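Long-range contacts in ABC-type phosphate transport system, periplasmic component (Lactobacillus brevis, PDB 4ECF), which probably serves as the extracellular phosphate-binding component of a PstSACB-type ABC transporter that imports phosphate across the cytoplasmic membrane: residues T84-K89 against S171-S176; K94-N99 against Q183-N188. All coordinates share one frame; numbering follows the deposited sequence. Where two conformers were deposited one is given.

How the contacts relate
After the first strands and helices the chain runs through strand 73-87, whose end and the residues after it form segment 84-89, and then the short strand 95-96 leading into helix 98-105. It returns much later with strand 169-174, where contact 1 closes a loop of 81 residues, and next with strand 183-187, where contact 2 closes one of 83. The loops cross, because the segments alternate along the chain. Both contacts belong to the same sheet: strand 73-87 pairs with 169-174 in contact 1 and also with 183-187, which in turn carries 95-96 in contact 2. The probable backbone bonds Val87 N to Gln183 O and Leu185 N to Pro85 O join them directly.

Contact 1 (T84-K89 against S171-S176); sequences TPIVNK and SYVAFS. With EDO (1,2-ethanediol), chain K; ACT (acetate ion), chain C.
The carbonyl oxygen of Ser171 takes a hydrogen bond from Ile86 N at 2.9 Å and a CA-H...O contact from Pro85, whose CA lies 3.2 Å from Ser171 O. The amide of Ile86 comes in well above the carbonyl plane. Proline has no N-H to give, but none is needed toward strand 169-174, since Pro85 faces Tyr172 as a non-hydrogen-bonded pair, with the two CA atoms 4.1 Å apart. Ser171 N completes the pair with Ile86 O. At the next hydrogen-bonded pair, Thr84 and Val173 exchange both of their backbone bonds; the one from Thr84 N to Val173 O is 2.9 Å long and almost straight at 175°. Thr84 O also takes a CA-H contact from Tyr172.

Side chains alternate between the two faces. On the face of Thr84, Ile86, Ser171 and Val173, CG2 of Ile86 meets CG1 of Val173 at 3.7 Å, the side chains crossing obliquely, and CD1 of Ile86 leans on the same methyl. Thr84 OG1 stands anti to its backbone N (chi1 -176°), beside its own carbonyl carbon, and donates to Pro85 O at 2.9 Å. Its CB meets CE1 of Phe175 at 3.8 Å, while Thr84 N lies in plane at the edge of that ring.

Ser171 OG bonds Ile125 O, and Tyr172 OH meets Asn126 ND2 and Arg127 N, tying Ser171 and Tyr172 to strand 123-127, the parallel neighbour of 169-174. Helix 156-165 packs on Ile86, Ser171 and Val173, and helix 132-140 covers the other face, where Phe137 stacks on Tyr172 and touches Pro85. On its other edge strand 73-87 pairs antiparallel with 183-187, which places this ladder inside the sheet with a helix on each face.

Contact 2 (K94-N99 against Q183-N188); sequences KNLSTN and QALSLN. With EDO (1,2-ethanediol), chain F.
Asn188 turns its CG anti to its own carbonyl carbon (chi1 -52°), and Thr98 sets OG1 in the equivalent position (chi1 -69°), which brings the amide and the hydroxyl together. Asn188 uses both ends of its amide on Thr98: OD1 accepts the backbone N of Thr98 at 2.9 Å, and ND2 donates to Thr98 OG1 at 2.9 Å, nearly straight (169°) and in the amide plane. ND2 also donates to O1 of an ethanediol, probably from the crystallisation liquor, that is bonded to Arg203 N as well. The amide therefore satisfies a backbone N-H at the start of helix 98-105.

Behind this clasp the backbones run in parallel register. Asn188 N donates to Leu96 O at 2.8 Å, Leu96 N to Ser186 O, and Ser186 N to Lys94 O. Beneath the ladder, CD1 of Leu96 touches CD1 of Leu185 at 3.6 Å, and its CB rests on CD2 of Leu187; Leu101 of helix 98-105 packs on Leu96 and Leu187. Asn95 OD1 lies 3.2 Å from Ser186 O, two acceptors that do not bond, and takes its hydrogen bond from His189 N. At the other end, Lys94 crosses Gln183 at about a right angle and reaches OE1 with a weak bond from NZ, 3.2 Å, while Gln183 NE2 is held by Ala184 O.

Ser97 is the N-cap of helix 98-105: its side chain caps a backbone N of the first turn, while Gln100 OE1 takes the N-H of Ser97, as in a capping box. A short parallel strand running straight into a capped helix thus extends the mixed sheet, consistent with the alpha/beta architecture of periplasmic binding proteins.

Contact 1 (T84-K89 against S171-S176)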
loop_
_atom_site.group_PDB
_atom_site.type_symbol
_atom_site.label_atom_id
_atom_site.label_comp_id
_atom_site.label_asym_id
_atom_site.label_seq_id
_atom_site.Cartn_x
_atom_site.Cartn_y
_atom_site.Cartn_z
ATOM N N THR A 84 -0.856 7.845 1.155
ATOM C CA THR A 84 -1.285 9.231 1.347
ATOM C C THR A 84 -2.792 9.329 1.624
ATOM O O THR A 84 -3.584 8.582 1.058
ATOM C CB THR A 84 -0.944 10.121 0.162
ATOM O OG1 THR A 84 -1.310 11.484 0.455
ATOM C CG2 THR A 84 -1.639 9.708 -1.112
ATOM N N PRO A 85 -3.169 10.222 2.538
ATOM C CA PRO A 85 -4.598 10.585 2.581
ATOM C C PRO A 85 -5.005 11.207 1.260
ATOM O O PRO A 85 -4.195 11.854 0.563
ATOM C CB PRO A 85 -4.685 11.631 3.689
ATOM C CG PRO A 85 -3.349 11.748 4.304
ATOM C CD PRO A 85 -2.355 11.099 3.399
ATOM N N ILE A 86 -6.258 10.939 0.868
ATOM C CA ILE A 86 -6.860 11.548 -0.285
ATOM C C ILE A 86 -8.223 12.076 0.079
ATOM O O ILE A 86 -8.906 11.522 0.918
ATOM C CB ILE A 86 -7.007 10.559 -1.486
ATOM C CG1 ILE A 86 -7.720 9.252 -1.096
ATOM C CG2 ILE A 86 -5.619 10.227 -2.100
ATOM C CD1 ILE A 86 -8.285 8.490 -2.293
ATOM N N VAL A 87 -8.592 13.193 -0.533
ATOM C CA VAL A 87 -9.880 13.802 -0.292
ATOM C C VAL A 87 -10.598 14.123 -1.585
ATOM O O VAL A 87 -10.001 14.244 -2.639
ATOM C CB VAL A 87 -9.767 15.085 0.554
ATOM C CG1 VAL A 87 -9.156 14.796 1.926
ATOM C CG2 VAL A 87 -8.988 16.165 -0.184
ATOM N N ASN A 88 -11.916 14.260 -1.473
ATOM C CA ASN A 88 -12.718 14.751 -2.569
ATOM C C ASN A 88 -12.230 16.162 -2.895
ATOM O O ASN A 88 -11.869 16.922 -2.002
ATOM C CB ASN A 88 -14.185 14.738 -2.152
ATOM C CG ASN A 88 -15.104 15.284 -3.232
ATOM O OD1 ASN A 88 -15.354 16.486 -3.289
ATOM N ND2 ASN A 88 -15.619 14.409 -4.075
ATOM N N LYS A 89 -12.148 16.490 -4.171
ATOM C CA LYS A 89 -11.504 17.747 -4.586
ATOM C C LYS A 89 -12.204 19.033 -4.129
ATOM O O LYS A 89 -11.618 20.115 -4.193
ATOM C CB LYS A 89 -11.333 17.739 -6.115
ATOM C CG LYS A 89 -10.308 16.737 -6.592
ATOM C CD LYS A 89 -9.992 16.850 -8.083
ATOM C CE LYS A 89 -11.237 16.703 -8.952
ATOM N NZ LYS A 89 -10.912 16.829 -10.408
ATOM N N SER A 171 -10.106 9.416 2.605
ATOM C CA SER A 171 -9.602 8.047 2.775
ATOM C C SER A 171 -8.084 8.071 2.634
ATOM O O SER A 171 -7.438 9.114 2.799
ATOM C CB SER A 171 -10.231 7.066 1.795
ATOM O OG SER A 171 -10.021 5.725 2.224
ATOM N N TYR A 172 -7.547 6.900 2.399
ATOM C CA TYR A 172 -6.094 6.734 2.257
ATOM C C TYR A 172 -5.832 5.727 1.159
ATOM O O TYR A 172 -6.562 4.744 1.036
ATOM C CB TYR A 172 -5.501 6.308 3.602
ATOM C CG TYR A 172 -6.327 5.324 4.341
ATOM C CD1 TYR A 172 -6.248 3.980 4.066
ATOM C CD2 TYR A 172 -7.310 5.737 5.260
ATOM C CE1 TYR A 172 -7.036 3.053 4.728
ATOM C CE2 TYR A 172 -8.096 4.830 5.933
ATOM C CZ TYR A 172 -7.967 3.465 5.660
ATOM O OH TYR A 172 -8.762 2.550 6.329
ATOM N N VAL A 173 -4.733 5.922 0.407
ATOM C CA VAL A 173 -4.399 5.068 -0.698
ATOM C C VAL A 173 -2.918 5.148 -1.007
ATOM O O VAL A 173 -2.247 6.152 -0.721
ATOM C CB VAL A 173 -5.231 5.407 -1.967
ATOM C CG1 VAL A 173 -4.701 6.659 -2.691
ATOM C CG2 VAL A 173 -5.424 4.175 -2.824
ATOM N N ALA A 174 -2.420 4.048 -1.531
ATOM C CA ALA A 174 -1.019 3.988 -2.015
ATOM C C ALA A 174 -0.761 5.076 -3.078
ATOM O O ALA A 174 -1.614 5.372 -3.890
ATOM C CB ALA A 174 -0.736 2.588 -2.579
ATOM N N PHE A 175 0.466 5.635 -3.107
ATOM C CA PHE A 175 0.834 6.708 -4.028
ATOM C C PHE A 175 0.464 6.501 -5.534
ATOM O O PHE A 175 -0.066 7.424 -6.187
ATOM C CB PHE A 175 2.359 6.963 -3.956
ATOM C CG PHE A 175 2.845 7.778 -2.768
ATOM C CD1 PHE A 175 2.060 8.076 -1.661
ATOM C CD2 PHE A 175 4.172 8.171 -2.728
ATOM C CE1 PHE A 175 2.579 8.802 -0.597
ATOM C CE2 PHE A 175 4.680 8.915 -1.663
ATOM C CZ PHE A 175 3.892 9.200 -0.602
ATOM N N SER A 176 0.642 5.305 -6.034
ATOM C CA SER A 176 0.329 5.068 -7.472
ATOM C C SER A 176 -1.129 5.340 -7.855
ATOM O O SER A 176 -1.447 5.718 -9.013
ATOM C CB SER A 176 0.623 3.642 -7.871
ATOM O OG SER A 176 -0.527 2.842 -7.702
HETATM C C1 EDO K . -18.959 16.092 -5.461
HETATM O O1 EDO K . -18.075 16.857 -4.629
HETATM C C2 EDO K . -18.338 15.860 -6.831
HETATM O O2 EDO K . -17.036 15.292 -6.672
HETATM C C ACT C . -3.648 2.317 -10.541
HETATM O O ACT C . -3.956 3.514 -10.732
HETATM O OXT ACT C . -2.572 2.032 -9.981
HETATM C CH3 ACT C . -4.593 1.233 -10.984
#

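Contact 2 (K94-N99 against Q183-N188)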
loop_
_atom_site.group_PDB
_atom_site.type_symbol
_atom_site.label_atom_id
_atom_site.label_comp_id
_atom_site.label_asym_id
_atom_site.label_seq_id
_atom_site.Cartn_x
_atom_site.Cartn_y
_atom_site.Cartn_z
ATOM N N LYS A 94 -5.924 21.234 1.415
ATOM C CA LYS A 94 -4.835 20.513 0.787
ATOM C C LYS A 94 -3.788 20.007 1.777
ATOM O O LYS A 94 -2.842 19.318 1.382
ATOM C CB LYS A 94 -4.167 21.410 -0.273
ATOM C CG LYS A 94 -5.087 21.686 -1.457
ATOM C CD LYS A 94 -4.361 22.223 -2.669
ATOM C CE LYS A 94 -5.379 22.649 -3.723
ATOM N NZ LYS A 94 -4.956 22.244 -5.092
ATOM N N ASN A 95 -3.979 20.321 3.057
ATOM C CA ASN A 95 -3.036 19.995 4.109
ATOM C C ASN A 95 -3.801 19.793 5.400
ATOM O O ASN A 95 -4.830 20.437 5.605
ATOM C CB ASN A 95 -2.021 21.114 4.347
ATOM C CG ASN A 95 -1.034 20.789 5.463
ATOM O OD1 ASN A 95 -0.132 19.947 5.294
ATOM N ND2 ASN A 95 -1.263 21.412 6.661
ATOM N N LEU A 96 -3.304 18.867 6.220
ATOM C CA LEU A 96 -3.732 18.720 7.635
ATOM C C LEU A 96 -2.520 18.519 8.518
ATOM O O LEU A 96 -1.509 17.971 8.064
ATOM C CB LEU A 96 -4.662 17.504 7.806
ATOM C CG LEU A 96 -6.023 17.573 7.125
ATOM C CD1 LEU A 96 -6.682 16.182 7.198
ATOM C CD2 LEU A 96 -6.971 18.622 7.663
ATOM N N SER A 97 -2.588 18.974 9.774
ATOM C CA SER A 97 -1.572 18.551 10.741
ATOM C C SER A 97 -1.877 17.106 11.169
ATOM O O SER A 97 -3.004 16.622 10.956
ATOM C CB SER A 97 -1.577 19.396 12.000
ATOM O OG SER A 97 -2.803 19.254 12.708
ATOM N N THR A 98 -0.917 16.444 11.815
ATOM C CA THR A 98 -1.176 15.120 12.392
ATOM C C THR A 98 -2.385 15.170 13.364
ATOM O O THR A 98 -3.258 14.298 13.307
ATOM C CB THR A 98 0.065 14.571 13.088
ATOM O OG1 THR A 98 1.053 14.251 12.108
ATOM C CG2 THR A 98 -0.243 13.312 13.932
ATOM N N ASN A 99 -2.424 16.168 14.231
ATOM C CA ASN A 99 -3.497 16.242 15.218
ATOM C C ASN A 99 -4.856 16.387 14.535
ATOM O O ASN A 99 -5.830 15.752 14.959
ATOM C CB ASN A 99 -3.253 17.395 16.203
ATOM C CG ASN A 99 -4.273 17.436 17.325
ATOM O OD1 ASN A 99 -5.060 18.380 17.421
ATOM N ND2 ASN A 99 -4.258 16.410 18.181
ATOM N N GLN A 183 -7.623 14.421 -4.519
ATOM C CA GLN A 183 -6.595 15.325 -4.031
ATOM C C GLN A 183 -5.823 14.659 -2.905
ATOM O O GLN A 183 -6.411 14.340 -1.877
ATOM C CB GLN A 183 -7.234 16.647 -3.567
ATOM C CG GLN A 183 -6.336 17.564 -2.726
ATOM C CD GLN A 183 -5.351 18.328 -3.581
ATOM O OE1 GLN A 183 -5.758 19.185 -4.354
ATOM N NE2 GLN A 183 -4.041 18.036 -3.437
ATOM N N ALA A 184 -4.521 14.426 -3.094
ATOM C CA ALA A 184 -3.631 13.973 -2.011
ATOM C C ALA A 184 -3.386 15.115 -1.061
ATOM O O ALA A 184 -3.137 16.245 -1.476
ATOM C CB ALA A 184 -2.268 13.476 -2.538
ATOM N N LEU A 185 -3.430 14.825 0.224
ATOM C CA LEU A 185 -3.067 15.807 1.221
ATOM C C LEU A 185 -1.610 15.766 1.623
ATOM O O LEU A 185 -1.035 14.679 1.842
ATOM C CB LEU A 185 -3.899 15.593 2.503
ATOM C CG LEU A 185 -5.404 15.741 2.402
ATOM C CD1 LEU A 185 -6.085 15.495 3.742
ATOM C CD2 LEU A 185 -5.858 17.078 1.817
ATOM N N SER A 186 -1.049 16.958 1.828
ATOM C CA SER A 186 0.162 17.119 2.595
ATOM C C SER A 186 -0.244 16.941 4.070
ATOM O O SER A 186 -1.420 17.183 4.418
ATOM C CB SER A 186 0.774 18.507 2.359
ATOM O OG SER A 186 1.325 18.600 1.037
ATOM N N LEU A 187 0.719 16.542 4.897
ATOM C CA LEU A 187 0.540 16.409 6.359
ATOM C C LEU A 187 1.658 17.190 7.026
ATOM O O LEU A 187 2.864 16.971 6.697
ATOM C CB LEU A 187 0.568 14.950 6.808
ATOM C CG LEU A 187 -0.559 14.127 6.266
ATOM C CD1 LEU A 187 -0.361 12.645 6.617
ATOM C CD2 LEU A 187 -1.850 14.638 6.882
ATOM N N ASN A 188 1.310 18.087 7.935
ATOM C CA ASN A 188 2.280 18.975 8.584
ATOM C C ASN A 188 3.104 19.766 7.552
ATOM O O ASN A 188 4.301 20.032 7.730
ATOM C CB ASN A 188 3.181 18.106 9.495
ATOM C CG ASN A 188 2.362 17.246 10.420
ATOM O OD1 ASN A 188 1.560 17.763 11.238
ATOM N ND2 ASN A 188 2.473 15.942 10.266
HETATM C C1 EDO F . 4.274 14.028 7.439
HETATM O O1 EDO F . 4.442 14.420 8.821
HETATM C C2 EDO F . 3.625 12.659 7.265
HETATM O O2 EDO F . 4.365 11.612 7.891
#